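Local coordinates for protein dihydroneopterin triphosphate diphosphatase (Escherichia coli O157:H7, PDB 5U7F) that probably hydrolyses dihydroneopterin triphosphate to dihydroneopterin monophosphate and pyrophosphate, a step of folate biosynthesis, and can also cleave nucleoside triphosphates, with a preference for dATP, at residues A[10-15]-A[47-52]; A[24-29]-A[127-132]; A[34-39]-A[120-125]; A[52-57]-A[64-69]; A[86-89]-A[95-98]. All coordinates share one frame; numbering follows the deposited sequence.

In the fold
The five contacts lie in a single Nudix domain built round one mixed six-stranded sheet. Interactions 1 and 4 share Ala-52 and helix 49-61, with centres about 11 Å apart; one joins that helix to strand 10-18, the other to the loop that follows it. Interactions 2 and 3 almost coincide, their centres about 4 Å apart, and gather strands 36-42, 23-29 and 118-125 with helix 126-132 across the chain's centre from interaction 1. Interaction 5 closes the connection between strands 72-82 and 97-107 on itself. Along the chain, the segments of interaction 1 alternate with those of interactions 2 and 3, and interaction 3 falls within the span of interaction 2, so both chain halves build the sheet.

Interaction 1. Residues A[10-15]-A[47-52]; sequences VSILVV and ETAPQA
Ile-12 is the one residue of strand 10-15 that reaches the start of the helix at 47-52, and both of its branches are used. Its methyl CG2 rests 3.6 Å from Ala-49 O and 3.9 Å from Ala-49 CB. The other branch, through CG1, lies beside the next turn, 4.2 Å from Ala-52 CB. This division follows from a chi1 of 56°, which puts CG1 between the backbone N and the carbonyl carbon, a crowded position, and leaves CG2 beside the N. Two alanines on the facing side of the helix let the strand come close: the CA atoms of Ile-12 and Ala-49 are 6.5 Å apart. Apart from that carbonyl oxygen the contact is carbon against carbon, and no hydrogen bond crosses it.

On the solvent side the exposed Thr-48, Pro-50 and Gln-51 do not touch the strand. Thr-48 and Gln-51 are held by bonds within their own segment, a capping box at the helix start. Thr-48 N donates to Gln-51 OE1 over 2.8 Å, arriving 42° out of the amide plane, while Gln-51 N returns a bond to Thr-48 OG1 at 3.2 Å. These residues belong to the Nudix box, whose helix carries the metal ligand Glu-56, and Ile-12 lies about 4 Å from that side chain at the nearest atoms. Glu-47 adds a salt bridge to Arg-55.

Around the contact, Ile-12 also packs on Ala-53 of helix 49-61, on Phe-103 of strand 97-107 and on Val-43, whereas Leu-13, its neighbour in the strand, touches Asn-138 and Ala-141 of helix 136-147.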
# COMPACT_ATOMS: atom_id res chain seq x y z
N VAL A 10 12.91 1.27 -3.71
CA VAL A 10 12.19 2.54 -3.65
C VAL A 10 10.74 2.17 -3.95
O VAL A 10 10.44 1.59 -5.00
CB VAL A 10 12.73 3.57 -4.65
CG1 VAL A 10 11.86 4.83 -4.69
CG2 VAL A 10 14.16 3.95 -4.32
N SER A 11 9.85 2.46 -3.02
CA SER A 11 8.47 1.99 -3.14
C SER A 11 7.47 3.06 -2.70
O SER A 11 7.83 4.13 -2.20
CB SER A 11 8.30 0.73 -2.30
OG SER A 11 8.29 1.04 -0.91
N ILE A 12 6.21 2.76 -2.95
CA ILE A 12 5.09 3.58 -2.55
C ILE A 12 4.13 2.73 -1.73
O ILE A 12 4.11 1.50 -1.82
CB ILE A 12 4.37 4.24 -3.75
CG1 ILE A 12 3.90 3.24 -4.80
CG2 ILE A 12 5.30 5.26 -4.42
CD1 ILE A 12 2.59 2.59 -4.50
N LEU A 13 3.39 3.42 -0.87
CA LEU A 13 2.33 2.83 -0.06
C LEU A 13 1.09 3.67 -0.30
O LEU A 13 1.18 4.89 -0.23
CB LEU A 13 2.71 2.83 1.42
CG LEU A 13 1.58 2.62 2.44
CD1 LEU A 13 1.32 1.17 2.51
CD2 LEU A 13 1.98 3.16 3.80
N VAL A 14 -0.04 3.05 -0.64
CA VAL A 14 -1.29 3.80 -0.80
C VAL A 14 -2.31 3.28 0.20
O VAL A 14 -2.78 2.13 0.13
CB VAL A 14 -1.87 3.71 -2.23
CG1 VAL A 14 -3.17 4.53 -2.31
CG2 VAL A 14 -0.87 4.19 -3.25
N VAL A 15 -2.62 4.11 1.18
CA VAL A 15 -3.63 3.74 2.15
C VAL A 15 -4.98 4.07 1.56
O VAL A 15 -5.34 5.25 1.36
CB VAL A 15 -3.41 4.43 3.51
CG1 VAL A 15 -4.43 3.97 4.48
CG2 VAL A 15 -2.03 4.09 4.06
N GLU A 47 9.70 6.39 -13.84
CA GLU A 47 8.42 6.88 -13.33
C GLU A 47 8.58 7.57 -11.97
O GLU A 47 9.53 7.34 -11.23
CB GLU A 47 7.35 5.74 -13.27
CG GLU A 47 7.45 4.76 -12.10
CD GLU A 47 6.40 3.61 -12.10
OE1 GLU A 47 5.30 3.74 -12.69
OE2 GLU A 47 6.70 2.55 -11.48
N THR A 48 7.63 8.44 -11.66
CA THR A 48 7.65 9.15 -10.40
C THR A 48 6.85 8.36 -9.39
O THR A 48 6.12 7.47 -9.76
CB THR A 48 7.02 10.52 -10.52
OG1 THR A 48 5.62 10.37 -10.83
CG2 THR A 48 7.75 11.37 -11.59
N ALA A 49 6.96 8.76 -8.12
CA ALA A 49 6.24 8.11 -7.05
C ALA A 49 4.74 8.21 -7.28
O ALA A 49 4.06 7.21 -7.18
CB ALA A 49 6.61 8.67 -5.73
N PRO A 50 4.22 9.40 -7.60
CA PRO A 50 2.78 9.42 -7.88
C PRO A 50 2.35 8.57 -9.06
O PRO A 50 1.24 8.04 -9.02
CB PRO A 50 2.47 10.88 -8.19
CG PRO A 50 3.62 11.66 -7.58
CD PRO A 50 4.82 10.75 -7.61
N GLN A 51 3.16 8.48 -10.10
CA GLN A 51 2.82 7.60 -11.22
C GLN A 51 2.75 6.16 -10.75
O GLN A 51 1.88 5.38 -11.16
CB GLN A 51 3.81 7.74 -12.36
CG GLN A 51 3.64 8.99 -13.25
CD GLN A 51 4.88 9.32 -14.07
OE1 GLN A 51 5.93 8.69 -13.92
NE2 GLN A 51 4.78 10.34 -14.94
N ALA A 52 3.69 5.79 -9.89
CA ALA A 52 3.78 4.41 -9.47
C ALA A 52 2.57 4.06 -8.61
O ALA A 52 1.99 2.98 -8.74
CB ALA A 52 5.09 4.17 -8.72

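Interaction 2. Residues A[24-29]-A[127-132]; sequences VLMLQR and PAAAAL
Val-24 and Met-26 of the strand flank the single methyl of Ala-129, an aliphatic meeting with no ring in it; among flat groups, the peptide carbonyl of Ala-129 comes near, its O lying 4.0 Å from Met-26 CE. Val-24 offers its branch point, with CB 3.8 Å from Ala-129 CB, and its CG1 lies 3.9 Å from the same carbon. Met-26 comes closer, its CG at 3.6 Å from Ala-129 CB. A chi2 of -63° sets Met-26 SD 3.9 Å from Ala-129 CB, and chi3 (-65°) then turns the terminal methyl CE toward the carbonyl oxygen.

In the Nudix fold the central sheet is sandwiched between helices, and here helix 126-132, which directly follows the outermost strand 118-125, turns back to pack against the adjoining strand 23-29. The CA atoms of Val-24 and Ala-129 approach to 6.4 Å, a separation the small alanine allows. All three touching residues are buried. Helix 136-147 closes round the same spot: Val-146 packs on Val-24, and Ile-142 on Ala-129. Met-26 also touches Ser-38 of strand 36-42.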
# COMPACT_ATOMS: atom_id res chain seq x y z
N VAL A 24 -10.68 0.67 6.47
CA VAL A 24 -9.43 0.55 5.70
C VAL A 24 -9.36 -0.79 5.00
O VAL A 24 -9.61 -1.83 5.60
CB VAL A 24 -8.24 0.72 6.63
CG1 VAL A 24 -6.95 0.53 5.91
CG2 VAL A 24 -8.27 2.12 7.23
N LEU A 25 -9.07 -0.73 3.70
CA LEU A 25 -8.97 -1.89 2.85
C LEU A 25 -7.64 -2.58 3.06
O LEU A 25 -6.60 -1.97 2.85
CB LEU A 25 -9.14 -1.47 1.40
CG LEU A 25 -8.86 -2.57 0.37
CD1 LEU A 25 -9.88 -3.70 0.50
CD2 LEU A 25 -8.79 -2.04 -1.02
N MET A 26 -7.68 -3.84 3.48
CA MET A 26 -6.45 -4.59 3.73
C MET A 26 -6.43 -5.83 2.88
O MET A 26 -7.46 -6.51 2.69
CB MET A 26 -6.36 -4.92 5.20
CG MET A 26 -6.30 -3.69 6.08
SD MET A 26 -4.82 -2.66 5.79
CE MET A 26 -3.59 -3.81 6.34
N LEU A 27 -5.24 -6.14 2.36
CA LEU A 27 -5.06 -7.14 1.34
C LEU A 27 -4.05 -8.17 1.83
O LEU A 27 -3.03 -7.82 2.37
CB LEU A 27 -4.58 -6.48 0.04
CG LEU A 27 -5.39 -5.32 -0.51
CD1 LEU A 27 -4.62 -4.56 -1.56
CD2 LEU A 27 -6.64 -5.87 -1.12
N GLN A 28 -4.37 -9.43 1.62
CA GLN A 28 -3.58 -10.58 2.09
C GLN A 28 -2.49 -10.96 1.09
O GLN A 28 -2.79 -11.32 -0.03
CB GLN A 28 -4.50 -11.78 2.32
CG GLN A 28 -3.77 -12.95 2.94
CD GLN A 28 -4.70 -14.11 3.19
OE1 GLN A 28 -5.67 -14.30 2.46
NE2 GLN A 28 -4.40 -14.90 4.21
N ARG A 29 -1.21 -10.88 1.47
CA ARG A 29 -0.16 -11.15 0.49
C ARG A 29 -0.07 -12.62 0.08
O ARG A 29 -0.46 -13.52 0.84
CB ARG A 29 1.21 -10.72 1.01
CG ARG A 29 1.37 -9.23 1.08
CD ARG A 29 2.84 -8.87 1.35
NE ARG A 29 3.70 -9.28 0.25
CZ ARG A 29 3.81 -8.63 -0.91
NH1 ARG A 29 3.09 -7.53 -1.13
NH2 ARG A 29 4.62 -9.08 -1.86
N PRO A 127 -8.11 1.24 13.49
CA PRO A 127 -7.29 0.66 14.55
C PRO A 127 -7.04 -0.82 14.36
O PRO A 127 -5.97 -1.30 14.72
CB PRO A 127 -8.13 0.89 15.81
CG PRO A 127 -8.92 2.10 15.51
CD PRO A 127 -9.25 2.01 14.04
N ALA A 128 -8.01 -1.54 13.79
CA ALA A 128 -7.85 -2.97 13.58
C ALA A 128 -6.92 -3.23 12.41
O ALA A 128 -6.10 -4.16 12.47
CB ALA A 128 -9.19 -3.63 13.32
N ALA A 129 -7.04 -2.42 11.36
CA ALA A 129 -6.18 -2.58 10.20
C ALA A 129 -4.76 -2.31 10.64
O ALA A 129 -3.83 -3.04 10.27
CB ALA A 129 -6.59 -1.65 9.08
N ALA A 130 -4.62 -1.28 11.47
CA ALA A 130 -3.33 -0.85 11.95
C ALA A 130 -2.67 -1.93 12.77
O ALA A 130 -1.48 -2.17 12.62
CB ALA A 130 -3.46 0.40 12.77
N ALA A 131 -3.44 -2.58 13.65
CA ALA A 131 -2.90 -3.62 14.51
C ALA A 131 -2.59 -4.89 13.75
O ALA A 131 -1.70 -5.65 14.15
CB ALA A 131 -3.86 -3.94 15.66
N LEU A 132 -3.33 -5.12 12.66
CA LEU A 132 -3.27 -6.38 11.92
C LEU A 132 -1.99 -6.50 11.11
O LEU A 132 -1.37 -7.57 11.09
CB LEU A 132 -4.48 -6.52 10.99
CG LEU A 132 -4.49 -7.70 10.01
CD1 LEU A 132 -4.52 -9.02 10.78
CD2 LEU A 132 -5.65 -7.67 9.02

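Interaction 3. Residues A[34-39]-A[120-125]; sequences DFWQSV and AYKWLD
This is a surface contact between side chains of strands that are not direct neighbours: Trp-36 of strand 36-42 reaches over the intervening strand 23-29 to Ala-120, Tyr-121 and Lys-122 of the outermost strand 118-125. The spacing bears this out, for the nearest CA atoms, those of Trp-36 and Tyr-121, are 8.5 Å apart, and strand 23-29 pairs with both, Leu-27 with Gln-37 and Met-26 with Lys-122.

The six-membered end of the indole does the touching. Trp-36 CZ3 lies 3.9 Å from Lys-122 CG and 4.0 Å from Lys-122 CB. Trp-36 CH2 is 4.1 Å from the methyl CB of Ala-120. Tyr-121 contributes its backbone, with C in line with the ring edge at 4.1 Å from Trp-36 CZ3. Lys-122 and the indole cross obliquely: chi1 of -80° sets CG beside the backbone N, and the bend at chi2 (-68°) then carries the rest of the chain away from the ring. Gln-28 of the middle strand and Leu-132 of helix 126-132 also pack against Trp-36, and Leu-132 touches Leu-124 as well.

Chemically the contact is mostly carbon against carbon, with the backbone N of Lys-122 also beside CZ3 and no hydrogen bond between the segments. Since the lysine gives only its aliphatic base to the indole and turns its NZ away, there is no cation-pi pairing, and its ammonium can remain in solvent while the methylenes shield part of a tryptophan at the surface.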
# COMPACT_ATOMS: atom_id res chain seq x y z
N ASP A 34 0.46 -14.39 5.91
CA ASP A 34 0.17 -13.82 7.23
C ASP A 34 0.24 -12.28 7.20
O ASP A 34 -0.09 -11.63 8.18
CB ASP A 34 1.14 -14.37 8.26
CG ASP A 34 0.98 -15.87 8.47
OD1 ASP A 34 -0.19 -16.33 8.54
OD2 ASP A 34 2.01 -16.58 8.54
N PHE A 35 0.67 -11.75 6.06
CA PHE A 35 0.99 -10.32 5.88
C PHE A 35 -0.17 -9.64 5.16
O PHE A 35 -0.28 -9.75 3.95
CB PHE A 35 2.29 -10.19 5.08
CG PHE A 35 2.91 -8.83 5.09
CD1 PHE A 35 2.20 -7.69 5.48
CD2 PHE A 35 4.23 -8.69 4.70
CE1 PHE A 35 2.85 -6.44 5.47
CE2 PHE A 35 4.83 -7.48 4.69
CZ PHE A 35 4.14 -6.35 5.07
N TRP A 36 -1.03 -8.96 5.92
CA TRP A 36 -2.02 -8.06 5.36
C TRP A 36 -1.51 -6.61 5.27
O TRP A 36 -0.82 -6.13 6.17
CB TRP A 36 -3.29 -8.07 6.17
CG TRP A 36 -3.93 -9.41 6.21
CD1 TRP A 36 -3.45 -10.53 6.83
CD2 TRP A 36 -5.17 -9.79 5.59
NE1 TRP A 36 -4.34 -11.59 6.65
CE2 TRP A 36 -5.40 -11.15 5.90
CE3 TRP A 36 -6.11 -9.10 4.81
CZ2 TRP A 36 -6.52 -11.85 5.44
CZ3 TRP A 36 -7.24 -9.80 4.38
CH2 TRP A 36 -7.43 -11.16 4.69
N GLN A 37 -1.88 -5.93 4.21
CA GLN A 37 -1.32 -4.60 3.91
C GLN A 37 -2.24 -3.77 3.06
O GLN A 37 -3.15 -4.31 2.40
CB GLN A 37 -0.00 -4.75 3.18
CG GLN A 37 -0.11 -5.59 1.94
CD GLN A 37 1.04 -5.45 0.97
OE1 GLN A 37 0.99 -6.00 -0.15
NE2 GLN A 37 2.09 -4.75 1.39
N SER A 38 -2.02 -2.46 3.05
CA SER A 38 -2.55 -1.59 2.01
C SER A 38 -1.76 -1.83 0.70
O SER A 38 -0.91 -2.75 0.63
CB SER A 38 -2.48 -0.11 2.47
OG SER A 38 -2.87 0.03 3.83
N VAL A 39 -2.08 -1.09 -0.35
CA VAL A 39 -1.37 -1.25 -1.62
C VAL A 39 0.09 -0.77 -1.50
O VAL A 39 0.33 0.34 -1.05
CB VAL A 39 -2.10 -0.51 -2.74
CG1 VAL A 39 -1.26 -0.38 -3.98
CG2 VAL A 39 -3.41 -1.23 -3.06
N ALA A 120 -6.86 -12.33 -0.90
CA ALA A 120 -8.12 -11.96 -0.22
C ALA A 120 -8.07 -10.49 0.13
O ALA A 120 -6.97 -9.92 0.16
CB ALA A 120 -8.32 -12.73 1.03
N TYR A 121 -9.22 -9.89 0.43
CA TYR A 121 -9.29 -8.51 0.93
C TYR A 121 -10.31 -8.42 2.07
O TYR A 121 -11.27 -9.23 2.17
CB TYR A 121 -9.63 -7.53 -0.19
CG TYR A 121 -11.07 -7.55 -0.63
CD1 TYR A 121 -11.50 -8.40 -1.65
CD2 TYR A 121 -12.00 -6.70 -0.06
CE1 TYR A 121 -12.83 -8.41 -2.07
CE2 TYR A 121 -13.34 -6.70 -0.47
CZ TYR A 121 -13.74 -7.56 -1.47
OH TYR A 121 -15.07 -7.57 -1.87
N LYS A 122 -10.09 -7.47 2.97
CA LYS A 122 -11.03 -7.18 4.06
C LYS A 122 -11.11 -5.67 4.32
O LYS A 122 -10.10 -4.96 4.24
CB LYS A 122 -10.59 -7.89 5.34
CG LYS A 122 -10.97 -9.35 5.42
CD LYS A 122 -12.49 -9.52 5.52
CE LYS A 122 -12.89 -10.99 5.62
NZ LYS A 122 -14.35 -11.16 5.36
N TRP A 123 -12.32 -5.17 4.61
CA TRP A 123 -12.49 -3.80 5.12
C TRP A 123 -12.51 -3.87 6.63
O TRP A 123 -13.29 -4.60 7.22
CB TRP A 123 -13.80 -3.16 4.60
CG TRP A 123 -13.79 -2.85 3.14
CD1 TRP A 123 -14.26 -3.65 2.12
CD2 TRP A 123 -13.25 -1.70 2.52
NE1 TRP A 123 -14.05 -3.04 0.91
CE2 TRP A 123 -13.42 -1.84 1.13
CE3 TRP A 123 -12.66 -0.54 3.02
CZ2 TRP A 123 -13.03 -0.86 0.23
CZ3 TRP A 123 -12.27 0.40 2.15
CH2 TRP A 123 -12.45 0.25 0.76
N LEU A 124 -11.64 -3.09 7.26
CA LEU A 124 -11.49 -3.09 8.71
C LEU A 124 -11.52 -1.69 9.26
O LEU A 124 -11.06 -0.77 8.58
CB LEU A 124 -10.15 -3.73 9.10
CG LEU A 124 -9.95 -5.16 8.63
CD1 LEU A 124 -8.47 -5.55 8.69
CD2 LEU A 124 -10.78 -6.06 9.50
N ASP A 125 -11.98 -1.52 10.49
CA ASP A 125 -11.83 -0.22 11.13
C ASP A 125 -10.34 0.05 11.29
O ASP A 125 -9.52 -0.89 11.39
CB ASP A 125 -12.56 -0.12 12.48
CG ASP A 125 -12.04 -1.11 13.51
OD1 ASP A 125 -11.02 -0.83 14.19
OD2 ASP A 125 -12.70 -2.15 13.67

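Interaction 4. Residues A[52-57]-A[64-69]; sequences AAMREV and DVVAEQ. With CO (cobalt (II) ion), chain D; CO (cobalt (II) ion), chain E.
Met-54 and Val-66 meet at a slant, the sulfur SD of Met-54 lying 4.1 Å from the methyl CG2 of Val-66. An extended chi2 (-163°) carries that sulfur out to the valine. Val-65 lies against both Met-54 and Val-57: its CB is 4.4 Å from Met-54 CG, and its CG2 comes to 4.3 Å from CG1 of Val-57, one turn further on. Where the backbones part, water 1 bridges them, giving a hydrogen to Met-54 O and accepting one from Val-65 N.

Met-54 and Val-57 thus use one side of the Nudix-box helix to hold the loop that leaves it, while the other side holds the metal site. There Glu-56, bent at chi2 (-75°), spreads its carboxylate over two cobalt ions, OE1 binding one at 2.1 Å and OE2 the other at 2.1 Å. Water 4 also links the two metals. Arg-55 adds a salt bridge, its NH1 standing 2.8 Å from Glu-56 OE2 and meeting it from 59° above the carboxylate plane, so that this oxygen is shared between a cobalt ion and the arginine. Glu-60 and Glu-117 join Glu-56 OE1 on the cobalt of chain E.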
# COMPACT_ATOMS: atom_id res chain seq x y z
N ALA A 52 3.69 5.79 -9.89
CA ALA A 52 3.78 4.41 -9.47
C ALA A 52 2.57 4.06 -8.61
O ALA A 52 1.99 2.98 -8.74
CB ALA A 52 5.09 4.17 -8.72
N ALA A 53 2.18 4.99 -7.76
CA ALA A 53 1.05 4.83 -6.88
C ALA A 53 -0.24 4.62 -7.70
O ALA A 53 -0.96 3.64 -7.49
CB ALA A 53 0.91 6.04 -5.98
N MET A 54 -0.49 5.49 -8.67
CA MET A 54 -1.67 5.34 -9.51
C MET A 54 -1.62 4.01 -10.26
O MET A 54 -2.64 3.33 -10.37
CB MET A 54 -1.81 6.50 -10.49
CG MET A 54 -2.51 7.71 -9.89
SD MET A 54 -3.09 8.85 -11.15
CE MET A 54 -1.61 9.05 -12.15
N ARG A 55 -0.43 3.62 -10.72
CA ARG A 55 -0.31 2.40 -11.50
C ARG A 55 -0.60 1.18 -10.65
O ARG A 55 -1.36 0.32 -11.07
CB ARG A 55 1.06 2.27 -12.13
CG ARG A 55 1.24 0.94 -12.88
CD ARG A 55 2.60 0.75 -13.41
NE ARG A 55 3.62 1.13 -12.44
CZ ARG A 55 4.01 0.37 -11.43
NH1 ARG A 55 3.50 -0.86 -11.26
NH2 ARG A 55 4.94 0.82 -10.60
N GLU A 56 0.02 1.09 -9.48
CA GLU A 56 -0.18 -0.04 -8.58
C GLU A 56 -1.63 -0.13 -8.10
O GLU A 56 -2.15 -1.21 -7.88
CB GLU A 56 0.76 0.09 -7.40
CG GLU A 56 2.22 -0.09 -7.77
CD GLU A 56 2.63 -1.55 -8.06
OE1 GLU A 56 1.88 -2.45 -7.65
OE2 GLU A 56 3.72 -1.79 -8.66
N VAL A 57 -2.29 1.00 -7.94
CA VAL A 57 -3.67 0.97 -7.49
C VAL A 57 -4.53 0.35 -8.60
O VAL A 57 -5.42 -0.47 -8.32
CB VAL A 57 -4.19 2.37 -7.10
CG1 VAL A 57 -5.72 2.38 -6.96
CG2 VAL A 57 -3.52 2.80 -5.78
N ASP A 64 -9.29 2.60 -11.20
CA ASP A 64 -8.66 3.59 -12.05
C ASP A 64 -8.98 4.99 -11.54
O ASP A 64 -10.14 5.41 -11.53
CB ASP A 64 -9.13 3.43 -13.49
CG ASP A 64 -8.37 4.33 -14.45
OD1 ASP A 64 -7.82 5.36 -14.01
OD2 ASP A 64 -8.33 3.99 -15.65
N VAL A 65 -7.95 5.73 -11.14
CA VAL A 65 -8.14 6.97 -10.39
C VAL A 65 -8.45 8.16 -11.30
O VAL A 65 -9.16 9.08 -10.91
CB VAL A 65 -6.87 7.29 -9.51
CG1 VAL A 65 -6.92 8.69 -8.94
CG2 VAL A 65 -6.74 6.28 -8.38
N VAL A 66 -7.88 8.15 -12.50
CA VAL A 66 -8.13 9.23 -13.46
C VAL A 66 -9.57 9.17 -13.93
O VAL A 66 -10.30 10.16 -13.85
CB VAL A 66 -7.20 9.13 -14.68
CG1 VAL A 66 -7.53 10.22 -15.72
CG2 VAL A 66 -5.76 9.21 -14.22
N ALA A 67 -9.98 8.00 -14.40
CA ALA A 67 -11.31 7.83 -14.97
C ALA A 67 -12.41 8.07 -13.94
O ALA A 67 -13.40 8.73 -14.23
CB ALA A 67 -11.43 6.47 -15.57
N GLU A 68 -12.21 7.57 -12.72
CA GLU A 68 -13.19 7.76 -11.64
C GLU A 68 -13.12 9.13 -11.01
O GLU A 68 -13.85 9.41 -10.06
CB GLU A 68 -13.00 6.73 -10.53
CG GLU A 68 -13.40 5.30 -10.87
CD GLU A 68 -13.73 4.49 -9.62
OE1 GLU A 68 -14.21 5.07 -8.63
OE2 GLU A 68 -13.51 3.25 -9.64
N GLN A 69 -12.22 9.97 -11.49
CA GLN A 69 -12.02 11.31 -10.92
C GLN A 69 -11.82 11.27 -9.41
O GLN A 69 -12.23 12.17 -8.69
CB GLN A 69 -13.21 12.20 -11.27
CG GLN A 69 -13.90 11.79 -12.57
CD GLN A 69 -14.65 12.91 -13.23
OE1 GLN A 69 -14.37 14.09 -12.99
NE2 GLN A 69 -15.62 12.55 -14.07
CO CO D . 5.02 -3.44 -8.92
CO CO E . 2.15 -4.47 -7.33
O HOH W 1 -5.37 4.14 -10.51
O HOH W 2 4.38 -3.53 -10.98
O HOH W 3 6.45 -5.16 -9.40
O HOH W 4 3.46 -4.70 -8.73
O HOH W 5 6.57 -2.03 -9.30
O HOH W 6 0.83 -4.81 -8.98

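Interaction 5. Residues A[86-89]-A[95-98]; sequences HLRH and VTRN. With SO4 (sulfate ion), chain B.
Arg-88 starts extended, CG opposite the backbone N (chi1 -167°), then twists through an unusual chi2 of -128° and a bend at chi3, which turns the edge of its guanidinium to the carbonyl of Val-95. The two residues lie in the long connection of a beta hairpin, between antiparallel strands 72-82 and 97-107. NH1 of Arg-88 donates to Val-95 O over 2.8 Å in a fairly straight bond (159°), and the oxygen sits in the guanidinium plane. The same oxygen lies close to the arginine's methylenes, 3.3 Å from Arg-88 CG. Further along, Arg-88 CD rests 4.3 Å from the methyl CG2 of Thr-96.

Ala-92 O also accepts from Arg-88 NH1, and Tyr-91 O weakly from NH2, so a single guanidinium gathers several carbonyls of the connection and closes it on itself. Thr-96 touches Glu-82, predicted to belong to the substrate site.

Arg-97 points elsewhere, its guanidinium salt-bridged to Glu-80 and Glu-82 and bound to a sulfate that probably came with the crystallisation solution. Both of its terminal nitrogens reach one sulfate oxygen lying in the guanidinium plane, O2, which is 2.9 Å from Arg-97 NH1 and 3.2 Å from Arg-97 NH2.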
# COMPACT_ATOMS: atom_id res chain seq x y z
N HIS A 86 13.00 -12.68 5.41
CA HIS A 86 12.48 -13.73 4.54
C HIS A 86 12.02 -13.21 3.16
O HIS A 86 11.68 -14.02 2.29
CB HIS A 86 11.33 -14.48 5.24
CG HIS A 86 10.14 -13.62 5.57
ND1 HIS A 86 10.08 -12.83 6.69
CD2 HIS A 86 8.95 -13.48 4.94
CE1 HIS A 86 8.91 -12.21 6.73
NE2 HIS A 86 8.21 -12.60 5.68
N LEU A 87 12.02 -11.90 2.94
CA LEU A 87 11.57 -11.34 1.66
C LEU A 87 12.71 -10.66 0.92
O LEU A 87 12.55 -10.21 -0.22
CB LEU A 87 10.38 -10.35 1.87
CG LEU A 87 9.09 -11.00 2.41
CD1 LEU A 87 7.95 -10.00 2.55
CD2 LEU A 87 8.62 -12.18 1.56
N ARG A 88 13.87 -10.61 1.55
CA ARG A 88 14.98 -9.81 1.05
C ARG A 88 15.59 -10.42 -0.21
O ARG A 88 16.10 -9.69 -1.07
CB ARG A 88 16.04 -9.65 2.13
CG ARG A 88 17.11 -8.59 1.83
CD ARG A 88 18.50 -9.12 1.97
NE ARG A 88 18.83 -10.05 0.89
CZ ARG A 88 19.20 -9.68 -0.33
NH1 ARG A 88 19.29 -8.39 -0.67
NH2 ARG A 88 19.47 -10.61 -1.24
N HIS A 89 15.50 -11.76 -0.31
CA HIS A 89 16.02 -12.52 -1.46
C HIS A 89 15.58 -11.88 -2.80
O HIS A 89 16.28 -12.01 -3.80
CB HIS A 89 15.54 -14.00 -1.37
CG HIS A 89 14.05 -14.15 -1.42
ND1 HIS A 89 13.29 -14.36 -0.29
CD2 HIS A 89 13.18 -14.06 -2.46
CE1 HIS A 89 12.01 -14.39 -0.63
NE2 HIS A 89 11.92 -14.22 -1.94
N VAL A 95 21.33 -5.34 -0.68
CA VAL A 95 20.20 -4.43 -0.43
C VAL A 95 19.39 -4.93 0.76
O VAL A 95 18.85 -6.02 0.72
CB VAL A 95 19.28 -4.32 -1.66
CG1 VAL A 95 18.02 -3.55 -1.31
CG2 VAL A 95 19.98 -3.61 -2.80
N THR A 96 19.32 -4.13 1.81
CA THR A 96 18.59 -4.46 3.03
C THR A 96 17.60 -3.37 3.52
O THR A 96 16.82 -3.60 4.47
CB THR A 96 19.61 -4.72 4.16
OG1 THR A 96 20.38 -3.53 4.39
CG2 THR A 96 20.56 -5.85 3.79
N ARG A 97 17.66 -2.19 2.91
CA ARG A 97 16.84 -1.03 3.31
C ARG A 97 15.87 -0.67 2.19
O ARG A 97 16.28 -0.65 1.04
CB ARG A 97 17.71 0.21 3.62
CG ARG A 97 18.88 -0.04 4.59
CD ARG A 97 18.41 -0.36 5.99
NE ARG A 97 17.63 0.75 6.56
CZ ARG A 97 16.90 0.66 7.66
NH1 ARG A 97 16.84 -0.48 8.33
NH2 ARG A 97 16.23 1.71 8.10
N ASN A 98 14.63 -0.34 2.54
CA ASN A 98 13.63 0.10 1.56
C ASN A 98 13.12 1.46 1.95
O ASN A 98 12.89 1.72 3.12
CB ASN A 98 12.46 -0.87 1.45
CG ASN A 98 11.45 -0.41 0.39
OD1 ASN A 98 11.55 -0.75 -0.79
ND2 ASN A 98 10.52 0.44 0.79
S SO4 B . 13.68 -0.62 11.11
O1 SO4 B . 14.28 -1.53 12.08
O2 SO4 B . 14.73 -0.06 10.27
O3 SO4 B . 12.75 -1.40 10.28
O4 SO4 B . 12.97 0.44 11.81